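Local coordinates for protein putative methylthioribose-1-phosphate isomerase (Pyrococcus horikoshii OT3, PDB 6A34) that probably catalyses the interconversion of 5-methylthioribose 1-phosphate and 5-methylthioribulose 1-phosphate, a step of methionine salvage, at residues R4-P7 against K8-T11; A79-K82 against E83-L86; I128-L131 against I132-A136. All blocks are in the same frame, centred on the assembly; numbering follows the deposited sequence.

Contact 1: residues R4-P7 against K8-T11; sequences RYTP and KELT
Tyr5 lays its CB and the near end of its ring over the branched end of Leu10, with Tyr5 CB 3.7 Å from Leu10 CG and the methyl CD2 reaching the ring atom CG obliquely. The two side chains cross at about a right angle. Beyond this apolar patch the Tyr5 ring runs past Glu9, whose carboxylate is turned 72° from the ring plane, and Tyr5 OH is hydrogen-bonded to Asp190, which also forms a salt bridge with Arg4.

Glu9 folds back over the start of the short helix 7-10. CG stands anti to its carbonyl carbon (chi1 -71°) and the chain runs extended from there, which carries OE1 to the backbone of Thr6: Thr6 N donates to Glu9 OE1 over 3.1 Å in a nearly straight bond, arriving on the anti side of the carboxylate. In return Glu9 N points at Thr6 OG1, a weak bond of 3.4 Å. This reciprocal pairing is a capping box, with Thr6 as N-cap, and it ties the segment leading in from Arg4 to the first turn. A water extends the grip, donating to Glu9 OE1 and to Arg4 O, both at 2.7 Å, so that the same carboxylate oxygen is also linked, through the water, to the carbonyl of Arg4.

Behind the cap, Pro7 O accepts from both Leu10 N, at 3.0 Å and from above the carbonyl plane, and Thr11 N. Pro7 and Leu10 rest against Leu148 of helix 125-157, Leu10 also against Val186 of helix 180-189, while Thr11 OG1 bonds to Asp218.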
loop_
_atom_site.group_PDB
_atom_site.type_symbol
_atom_site.label_atom_id
_atom_site.label_comp_id
_atom_site.label_asym_id
_atom_site.label_seq_id
_atom_site.Cartn_x
_atom_site.Cartn_y
_atom_site.Cartn_z
ATOM N N ARG A 4 -26.215 -22.323 -12.218
ATOM C CA ARG A 4 -27.257 -21.538 -12.839
ATOM C C ARG A 4 -26.699 -20.749 -14.031
ATOM O O ARG A 4 -27.475 -20.251 -14.859
ATOM C CB ARG A 4 -27.873 -20.563 -11.822
ATOM C CG ARG A 4 -28.604 -21.236 -10.664
ATOM C CD ARG A 4 -28.935 -20.313 -9.488
ATOM N NE ARG A 4 -27.769 -19.731 -8.810
ATOM C CZ ARG A 4 -27.533 -18.421 -8.711
ATOM N NH1 ARG A 4 -28.240 -17.554 -9.433
ATOM N NH2 ARG A 4 -26.600 -17.987 -7.869
ATOM N N TYR A 5 -25.373 -20.583 -14.096
ATOM C CA TYR A 5 -24.751 -19.768 -15.139
ATOM C C TYR A 5 -23.688 -20.590 -15.876
ATOM O O TYR A 5 -23.085 -21.474 -15.300
ATOM C CB TYR A 5 -24.166 -18.474 -14.564
ATOM C CG TYR A 5 -25.166 -17.522 -13.952
ATOM C CD1 TYR A 5 -25.964 -16.710 -14.747
ATOM C CD2 TYR A 5 -25.299 -17.415 -12.572
ATOM C CE1 TYR A 5 -26.874 -15.826 -14.189
ATOM C CE2 TYR A 5 -26.210 -16.552 -11.997
ATOM C CZ TYR A 5 -27.001 -15.759 -12.811
ATOM O OH TYR A 5 -27.886 -14.885 -12.258
ATOM N N THR A 6 -23.521 -20.294 -17.172
ATOM C CA THR A 6 -22.393 -20.739 -17.984
ATOM C C THR A 6 -21.294 -19.679 -17.917
ATOM O O THR A 6 -21.561 -18.517 -17.612
ATOM C CB THR A 6 -22.815 -20.970 -19.446
ATOM O OG1 THR A 6 -23.182 -19.693 -19.951
ATOM C CG2 THR A 6 -23.967 -21.945 -19.631
ATOM N N PRO A 7 -20.025 -20.038 -18.200
ATOM C CA PRO A 7 -18.949 -19.058 -18.280
ATOM C C PRO A 7 -19.303 -17.815 -19.087
ATOM O O PRO A 7 -19.018 -16.743 -18.629
ATOM C CB PRO A 7 -17.838 -19.838 -18.974
ATOM C CG PRO A 7 -18.026 -21.229 -18.458
ATOM C CD PRO A 7 -19.529 -21.407 -18.387
ATOM N N LYS A 8 -19.986 -17.988 -20.222
ATOM C CA LYS A 8 -20.244 -16.901 -21.182
ATOM C C LYS A 8 -21.302 -15.953 -20.645
ATOM O O LYS A 8 -21.348 -14.794 -21.041
ATOM C CB LYS A 8 -20.713 -17.427 -22.544
ATOM C CG LYS A 8 -19.610 -17.499 -23.595
ATOM C CD LYS A 8 -19.899 -18.428 -24.767
ATOM C CE LYS A 8 -18.794 -18.389 -25.806
ATOM N NZ LYS A 8 -18.917 -19.484 -26.801
ATOM N N GLU A 9 -22.137 -16.444 -19.735
ATOM C CA GLU A 9 -23.100 -15.569 -19.078
ATOM C C GLU A 9 -22.434 -14.743 -17.964
ATOM O O GLU A 9 -23.027 -13.756 -17.533
ATOM C CB GLU A 9 -24.283 -16.374 -18.525
ATOM C CG GLU A 9 -25.196 -16.915 -19.607
ATOM C CD GLU A 9 -26.273 -17.864 -19.110
ATOM O OE1 GLU A 9 -25.980 -18.705 -18.252
ATOM O OE2 GLU A 9 -27.405 -17.762 -19.601
ATOM N N LEU A 10 -21.247 -15.162 -17.485
ATOM C CA LEU A 10 -20.576 -14.547 -16.306
ATOM C C LEU A 10 -19.506 -13.523 -16.718
ATOM O O LEU A 10 -19.220 -12.592 -15.976
ATOM C CB LEU A 10 -19.973 -15.662 -15.450
ATOM C CG LEU A 10 -20.989 -16.501 -14.671
ATOM C CD1 LEU A 10 -20.284 -17.626 -13.948
ATOM C CD2 LEU A 10 -21.806 -15.662 -13.692
ATOM N N THR A 11 -18.913 -13.685 -17.904
ATOM C CA THR A 11 -17.841 -12.795 -18.351
ATOM C C THR A 11 -17.929 -12.603 -19.865
ATOM O O THR A 11 -18.434 -13.459 -20.560
ATOM C CB THR A 11 -16.456 -13.356 -18.013
ATOM O OG1 THR A 11 -15.492 -12.325 -18.259
ATOM C CG2 THR A 11 -16.120 -14.591 -18.825
HETATM O O HOH W 1 -27.637 -20.710 -17.479
#

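Contact 2: residues A79-K82 against E83-L86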
loop_
_atom_site.group_PDB
_atom_site.type_symbol
_atom_site.label_atom_id
_atom_site.label_comp_id
_atom_site.label_asym_id
_atom_site.label_seq_id
_atom_site.Cartn_x
_atom_site.Cartn_y
_atom_site.Cartn_z
ATOM N N ALA A 79 7.080 -35.910 -37.075
ATOM C CA ALA A 79 7.605 -37.252 -36.847
ATOM C C ALA A 79 6.984 -38.278 -37.810
ATOM O O ALA A 79 5.777 -38.338 -37.968
ATOM C CB ALA A 79 7.333 -37.676 -35.425
ATOM N N LYS A 80 7.826 -39.162 -38.348
ATOM C CA LYS A 80 7.377 -40.192 -39.273
ATOM C C LYS A 80 7.349 -41.571 -38.599
ATOM O O LYS A 80 6.917 -42.533 -39.213
ATOM C CB LYS A 80 8.262 -40.211 -40.523
ATOM C CG LYS A 80 9.745 -40.476 -40.309
ATOM C CD LYS A 80 10.582 -40.297 -41.582
ATOM C CE LYS A 80 10.867 -38.850 -41.947
ATOM N NZ LYS A 80 11.475 -38.724 -43.297
ATOM N N THR A 81 7.809 -41.672 -37.346
ATOM C CA THR A 81 7.640 -42.885 -36.589
ATOM C C THR A 81 7.156 -42.527 -35.186
ATOM O O THR A 81 7.355 -41.415 -34.723
ATOM C CB THR A 81 8.938 -43.696 -36.487
ATOM O OG1 THR A 81 9.759 -42.931 -35.613
ATOM C CG2 THR A 81 9.651 -43.951 -37.802
ATOM N N LYS A 82 6.602 -43.519 -34.503
ATOM C CA LYS A 82 6.265 -43.430 -33.077
ATOM C C LYS A 82 7.507 -43.091 -32.254
ATOM O O LYS A 82 7.432 -42.227 -31.392
ATOM C CB LYS A 82 5.647 -44.731 -32.557
ATOM C CG LYS A 82 5.143 -44.633 -31.125
ATOM C CD LYS A 82 4.635 -45.929 -30.575
ATOM C CE LYS A 82 3.367 -46.400 -31.250
ATOM N NZ LYS A 82 2.840 -47.613 -30.579
ATOM N N GLU A 83 8.638 -43.750 -32.540
ATOM C CA GLU A 83 9.900 -43.510 -31.809
ATOM C C GLU A 83 10.288 -42.029 -31.927
ATOM O O GLU A 83 10.487 -41.368 -30.927
ATOM C CB GLU A 83 11.040 -44.418 -32.296
ATOM C CG GLU A 83 12.308 -44.331 -31.445
ATOM C CD GLU A 83 13.436 -45.315 -31.771
ATOM O OE1 GLU A 83 13.754 -46.164 -30.901
ATOM O OE2 GLU A 83 14.022 -45.224 -32.882
ATOM N N GLU A 84 10.403 -41.510 -33.156
ATOM C CA GLU A 84 10.673 -40.067 -33.382
ATOM C C GLU A 84 9.686 -39.191 -32.596
ATOM O O GLU A 84 10.079 -38.156 -32.070
ATOM C CB GLU A 84 10.513 -39.666 -34.848
ATOM C CG GLU A 84 11.711 -39.961 -35.719
ATOM C CD GLU A 84 11.486 -39.653 -37.191
ATOM O OE1 GLU A 84 12.126 -40.329 -38.008
ATOM O OE2 GLU A 84 10.664 -38.747 -37.515
ATOM N N PHE A 85 8.407 -39.601 -32.543
ATOM C CA PHE A 85 7.381 -38.744 -32.025
ATOM C C PHE A 85 7.563 -38.613 -30.512
ATOM O O PHE A 85 7.507 -37.509 -29.984
ATOM C CB PHE A 85 5.976 -39.249 -32.366
ATOM C CG PHE A 85 4.910 -38.435 -31.686
ATOM C CD1 PHE A 85 4.551 -37.194 -32.184
ATOM C CD2 PHE A 85 4.356 -38.850 -30.486
ATOM C CE1 PHE A 85 3.592 -36.427 -31.541
ATOM C CE2 PHE A 85 3.408 -38.078 -29.843
ATOM C CZ PHE A 85 3.026 -36.867 -30.366
ATOM N N LEU A 86 7.761 -39.766 -29.860
ATOM C CA LEU A 86 7.971 -39.856 -28.439
ATOM C C LEU A 86 9.267 -39.143 -28.039
ATOM O O LEU A 86 9.284 -38.504 -27.005
ATOM C CB LEU A 86 7.991 -41.322 -28.002
ATOM C CG LEU A 86 6.635 -42.020 -28.049
ATOM C CD1 LEU A 86 6.737 -43.466 -27.540
ATOM C CD2 LEU A 86 5.592 -41.216 -27.273
#
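Glu83 brings its CB to 3.9 Å from Thr81 OG1 while the rest of its side chain extends away from the helix. Glu84 carries most of the polar contact. Its backbone N donates to Thr81 OG1 at 2.9 Å with an angle of 165°; the hydroxyl is placed for this between the backbone N and the carbonyl carbon of Thr81 (chi1 71°). The carboxylate of Glu84 reaches further back, where Lys80 N donates to OE2 over 3.0 Å. That bond is straight at the hydrogen, yet the donor approaches from well above the carboxylate plane. The aliphatic part of Lys80 lies across the same group, with Lys80 CG 3.3 Å from Glu84 OE1, whereas the ammonium NZ stays 5.6 Å from that oxygen, too far for a salt bridge, though the opposite charges probably still attract.

Phe85 turns its N to Thr81 O, with a weak second bond to Lys82 O, and its CB packs at 3.7 Å on the CB of Ala79, which sits at the edge of the phenyl ring. The ring itself leads away to Tyr73 and to helix 125-157, where it meets Leu125 and Ile132.

Leu86 closes the turn with a straight bond from its N to Lys82 O at 2.9 Å. Its CD1 lies alongside Lys82 CG, the two side chains pointing the same way, and Lys82 NZ goes on to the carbonyls of Ser121 and Asp123. With Thr81 as N-cap, these contacts make up a side-chain-capped helix N-terminus, the start of helix 82-97 after the loop from helix 59-76.

Contact 3: residues I128-L131 against I132-A136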
loop_
_atom_site.group_PDB
_atom_site.type_symbol
_atom_site.label_atom_id
_atom_site.label_comp_id
_atom_site.label_asym_id
_atom_site.label_seq_id
_atom_site.Cartn_x
_atom_site.Cartn_y
_atom_site.Cartn_z
ATOM N N ILE A 128 -2.276 -41.891 -29.513
ATOM C CA ILE A 128 -1.438 -41.165 -28.544
ATOM C C ILE A 128 -1.641 -39.653 -28.729
ATOM O O ILE A 128 -1.898 -38.920 -27.772
ATOM C CB ILE A 128 0.043 -41.559 -28.674
ATOM C CG1 ILE A 128 0.275 -43.030 -28.324
ATOM C CG2 ILE A 128 0.927 -40.632 -27.847
ATOM C CD1 ILE A 128 1.633 -43.550 -28.761
ATOM N N LYS A 129 -1.507 -39.201 -29.976
ATOM C CA LYS A 129 -1.825 -37.829 -30.347
ATOM C C LYS A 129 -3.206 -37.445 -29.807
ATOM O O LYS A 129 -3.343 -36.394 -29.154
ATOM C CB LYS A 129 -1.748 -37.639 -31.863
ATOM C CG LYS A 129 -0.341 -37.761 -32.445
ATOM C CD LYS A 129 -0.220 -37.311 -33.900
ATOM C CE LYS A 129 1.222 -37.262 -34.382
ATOM N NZ LYS A 129 1.352 -37.287 -35.859
ATOM N N ARG A 130 -4.220 -38.269 -30.097
ATOM C CA ARG A 130 -5.588 -37.928 -29.722
ATOM C C ARG A 130 -5.670 -37.716 -28.204
ATOM O O ARG A 130 -6.344 -36.805 -27.742
ATOM C CB ARG A 130 -6.596 -39.020 -30.104
ATOM C CG ARG A 130 -8.057 -38.587 -30.016
ATOM C CD ARG A 130 -9.070 -39.712 -30.201
ATOM N NE ARG A 130 -8.952 -40.718 -29.160
ATOM C CZ ARG A 130 -9.352 -40.569 -27.896
ATOM N NH1 ARG A 130 -10.035 -39.491 -27.534
ATOM N NH2 ARG A 130 -9.065 -41.506 -27.004
ATOM N N LEU A 131 -5.009 -38.607 -27.464
ATOM C CA LEU A 131 -5.040 -38.656 -26.031
ATOM C C LEU A 131 -4.387 -37.397 -25.428
ATOM O O LEU A 131 -4.928 -36.821 -24.483
ATOM C CB LEU A 131 -4.319 -39.916 -25.563
ATOM C CG LEU A 131 -5.151 -41.193 -25.605
ATOM C CD1 LEU A 131 -4.254 -42.400 -25.412
ATOM C CD2 LEU A 131 -6.264 -41.169 -24.578
ATOM N N ILE A 132 -3.237 -37.001 -25.974
ATOM C CA ILE A 132 -2.517 -35.842 -25.500
ATOM C C ILE A 132 -3.406 -34.608 -25.616
ATOM O O ILE A 132 -3.475 -33.826 -24.691
ATOM C CB ILE A 132 -1.230 -35.623 -26.309
ATOM C CG1 ILE A 132 -0.180 -36.686 -25.998
ATOM C CG2 ILE A 132 -0.694 -34.212 -26.101
ATOM C CD1 ILE A 132 0.936 -36.715 -27.008
ATOM N N VAL A 133 -4.021 -34.425 -26.791
ATOM C CA VAL A 133 -4.794 -33.240 -27.055
ATOM C C VAL A 133 -5.991 -33.239 -26.091
ATOM O O VAL A 133 -6.334 -32.186 -25.486
ATOM C CB VAL A 133 -5.231 -33.144 -28.532
ATOM C CG1 VAL A 133 -6.266 -32.038 -28.751
ATOM C CG2 VAL A 133 -4.039 -32.973 -29.469
ATOM N N GLN A 134 -6.613 -34.414 -25.947
ATOM C CA GLN A 134 -7.784 -34.556 -25.137
ATOM C C GLN A 134 -7.448 -34.182 -23.679
ATOM O O GLN A 134 -8.218 -33.487 -23.038
ATOM C CB GLN A 134 -8.345 -35.978 -25.239
ATOM C CG GLN A 134 -9.510 -36.240 -24.294
ATOM C CD GLN A 134 -10.119 -37.609 -24.478
ATOM O OE1 GLN A 134 -11.133 -37.774 -25.156
ATOM N NE2 GLN A 134 -9.500 -38.603 -23.870
ATOM N N GLU A 135 -6.334 -34.711 -23.175
ATOM C CA GLU A 135 -5.841 -34.446 -21.862
ATOM C C GLU A 135 -5.621 -32.941 -21.626
ATOM O O GLU A 135 -5.980 -32.463 -20.561
ATOM C CB GLU A 135 -4.539 -35.203 -21.596
ATOM C CG GLU A 135 -4.382 -35.616 -20.141
ATOM C CD GLU A 135 -5.531 -36.420 -19.540
ATOM O OE1 GLU A 135 -6.401 -36.889 -20.309
ATOM O OE2 GLU A 135 -5.546 -36.596 -18.291
ATOM N N ALA A 136 -5.038 -32.219 -22.596
ATOM C CA ALA A 136 -4.785 -30.790 -22.440
ATOM C C ALA A 136 -6.115 -30.037 -22.309
ATOM O O ALA A 136 -6.234 -29.124 -21.487
ATOM C CB ALA A 136 -3.944 -30.263 -23.577
HETATM O O HOH W 2 -6.525 -37.901 -22.774
#
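Arg130 and Gln134 lie side by side on one flank of the helix, one turn apart and pointing the same way. Their flat ends are nearly perpendicular: the guanidinium and amide planes stand 76° apart, and Gln134 OE1 meets the edge of the guanidinium in its plane. The bond from Arg130 NH1 to Gln134 OE1 is weak, 3.1 Å long with an angle of 140°. The Arg130 chain leaves with CG anti to the backbone N (chi1 -167°) and bends at chi3, which swings NH1 back toward Gln134. Its NE forms a salt bridge with Glu127.

The other end of the Gln134 amide serves a water. NE2 donates to it, while the water gives its hydrogens to Leu131 O at 2.6 Å and to Glu135 OE1 at 2.7 Å, linking a main-chain carbonyl to two side chains; Glu135 OE2 is bound to Arg112. The Leu131 side chain slants past that of Gln134, its CD2 lying 4.2 Å from Gln134 NE2. A leucine at Gln134 would probably leave Arg130 NH1 without this acceptor and the water without its amide donor, so that both might shift.

On the buried flank Ile128 and Ile132 are set obliquely to each other, with Ile128 CG2 4.0 Å from Ile132 CD1. Ile132 CG1 also rests 3.3 Å from Ile128 O, the carbonyl that receives Ile132 N. Phe85 packs on both, and Ile132 also meets Phe89, Ala74 and Val117, so that three other helices contribute. With polar Arg130 and Gln134 opposed to this apolar flank, helix 125-157 is amphipathic here and packs within a helical bundle.

Overall arrangement
Contacts 2 and 3 touch, with centres 15 Å apart. The ring of Phe85 joins them, its CE1 packing 3.8 Å from Lys129 CE and its CZ 4.0 Å from Ile132 CD1, so the start of helix 82-97 is held against the early turns of helix 125-157. Contact 1 stands apart: its centre is about 27 Å from that of contact 3 and about 41 Å from that of contact 2. It nevertheless leans on the same long helix farther along, at Val144 and Leu148, and on helix 180-189. All three contacts lie away from the predicted substrate and catalytic residues, such as Cys167 and Asp247.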